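Side-chain contact in beta carbonic anhydrase (Burkholderia pseudomallei, PDB 6YJN), which probably catalyses the reversible interconversion of carbon dioxide and hydrogencarbonate, using one zinc ion per subunit: residues S83-Q86 with F87-L91. Sequence-based numbering, arbitrary orientation.
Sequences SVIQ and FAVDL
Gln86 and Asp90, one turn apart on helix 79-92, are joined through their side chains: Gln86 NE2 donates to Asp90 OD2 at 2.9 Å in a nearly straight bond. The two side chains cross nearly perpendicularly, and their amide and carboxylate planes are turned 80° against each other. The carboxylate oxygen lies almost in the plane of the amide, whereas the amide nitrogen reaches OD2 from its anti side and 28° out of the carboxylate plane. CG of Gln86 is anti to the backbone N, and a bend at chi2 (-86°) folds the chain along the helix so that NE2 turns toward the following turn. The amide is gripped at both ends, since NE2 also donates to Val117 O and OE1 accepts from Ala120 N, both of the second subunit. These bonds are consistent with NE2, not OE1, facing Asp90, whose OD1 forms a salt bridge with Arg175 of the same chain.

Beside this polar pair, Ile85 and Val89 run alongside each other in the same direction, with Ile85 CG2 3.8 Å from Val89 CG2. Underneath run the i to i+4 backbone bonds, from Phe87 N to Ser83 O through Asp90 N to Gln86 O. In the last of them the donor sits well above the carbonyl plane of Gln86. A wider pi-type turn spans 87-91.

None of these residues binds the zinc. Helix 79-92 packs on the sheet and on helix 167-174, with another side against the second subunit. Val84, Ile85 and Ala88 rest on Leu42 of strand 41-46, and Ala88 also meets Phe65 of strand 64-69. Ile85, Gln86 and Asp90 touch Ile168 of helix 167-174, where Val89 meets Ala172, while Phe87 packs on Ser106 of the second subunit, next to its zinc ligand Cys105.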
loop_
_atom_site.group_PDB
_atom_site.type_symbol
_atom_site.label_atom_id
_atom_site.label_comp_id
_atom_site.label_asym_id
_atom_site.label_seq_id
_atom_site.Cartn_x
_atom_site.Cartn_y
_atom_site.Cartn_z
ATOM N N SER A 83 -7.265 -7.546 0.364
ATOM C CA SER A 83 -7.579 -8.337 -0.816
ATOM C C SER A 83 -7.865 -9.784 -0.424
ATOM O O SER A 83 -8.932 -10.305 -0.732
ATOM C CB SER A 83 -6.466 -8.288 -1.819
ATOM O OG SER A 83 -6.702 -7.262 -2.770
ATOM N N VAL A 84 -6.892 -10.410 0.251
ATOM C CA VAL A 84 -7.016 -11.747 0.814
ATOM C C VAL A 84 -8.356 -11.885 1.546
ATOM O O VAL A 84 -9.085 -12.858 1.326
ATOM C CB VAL A 84 -5.810 -12.096 1.715
ATOM C CG1 VAL A 84 -6.003 -13.399 2.461
ATOM C CG2 VAL A 84 -4.489 -12.137 0.954
ATOM N N ILE A 85 -8.698 -10.885 2.374
ATOM C CA ILE A 85 -9.870 -10.951 3.243
ATOM C C ILE A 85 -11.161 -10.837 2.437
ATOM O O ILE A 85 -12.081 -11.640 2.621
ATOM C CB ILE A 85 -9.805 -9.902 4.366
ATOM C CG1 ILE A 85 -8.559 -10.092 5.233
ATOM C CG2 ILE A 85 -11.083 -9.861 5.193
ATOM C CD1 ILE A 85 -8.093 -8.815 5.905
ATOM N N GLN A 86 -11.240 -9.816 1.579
ATOM C CA GLN A 86 -12.402 -9.677 0.721
ATOM C C GLN A 86 -12.587 -10.949 -0.112
ATOM O O GLN A 86 -13.717 -11.352 -0.388
ATOM C CB GLN A 86 -12.303 -8.406 -0.115
ATOM C CG GLN A 86 -13.549 -8.150 -0.955
ATOM C CD GLN A 86 -13.518 -8.859 -2.291
ATOM O OE1 GLN A 86 -12.451 -9.064 -2.875
ATOM N NE2 GLN A 86 -14.693 -9.236 -2.780
ATOM N N PHE A 87 -11.478 -11.610 -0.469
ATOM C CA PHE A 87 -11.542 -12.837 -1.243
ATOM C C PHE A 87 -12.002 -14.009 -0.369
ATOM O O PHE A 87 -12.807 -14.836 -0.793
ATOM C CB PHE A 87 -10.173 -13.111 -1.867
ATOM C CG PHE A 87 -10.133 -14.082 -3.025
ATOM C CD1 PHE A 87 -10.372 -15.440 -2.836
ATOM C CD2 PHE A 87 -9.795 -13.642 -4.303
ATOM C CE1 PHE A 87 -10.305 -16.323 -3.906
ATOM C CE2 PHE A 87 -9.710 -14.530 -5.367
ATOM C CZ PHE A 87 -9.963 -15.871 -5.164
ATOM N N ALA A 88 -11.480 -14.092 0.854
ATOM C CA ALA A 88 -11.842 -15.191 1.728
ATOM C C ALA A 88 -13.311 -15.101 2.155
ATOM O O ALA A 88 -14.033 -16.093 2.112
ATOM C CB ALA A 88 -10.901 -15.206 2.902
ATOM N N VAL A 89 -13.738 -13.912 2.590
ATOM C CA VAL A 89 -15.077 -13.667 3.113
ATOM C C VAL A 89 -16.120 -13.657 1.987
ATOM O O VAL A 89 -17.074 -14.440 2.008
ATOM C CB VAL A 89 -15.121 -12.330 3.882
ATOM C CG1 VAL A 89 -16.509 -11.993 4.397
ATOM C CG2 VAL A 89 -14.091 -12.245 4.989
ATOM N N ASP A 90 -15.964 -12.720 1.037
ATOM C CA ASP A 90 -16.978 -12.450 0.027
ATOM C C ASP A 90 -17.121 -13.620 -0.942
ATOM O O ASP A 90 -18.212 -13.861 -1.443
ATOM C CB ASP A 90 -16.665 -11.205 -0.799
ATOM C CG ASP A 90 -16.948 -9.890 -0.100
ATOM O OD1 ASP A 90 -17.318 -9.909 1.100
ATOM O OD2 ASP A 90 -16.790 -8.851 -0.769
ATOM N N LEU A 91 -16.034 -14.342 -1.211
ATOM C CA LEU A 91 -16.100 -15.334 -2.268
ATOM C C LEU A 91 -15.901 -16.753 -1.748
ATOM O O LEU A 91 -16.276 -17.721 -2.403
ATOM C CB LEU A 91 -15.039 -15.027 -3.326
ATOM C CG LEU A 91 -15.130 -15.923 -4.557
ATOM C CD1 LEU A 91 -15.965 -15.244 -5.628
ATOM C CD2 LEU A 91 -13.747 -16.296 -5.076
#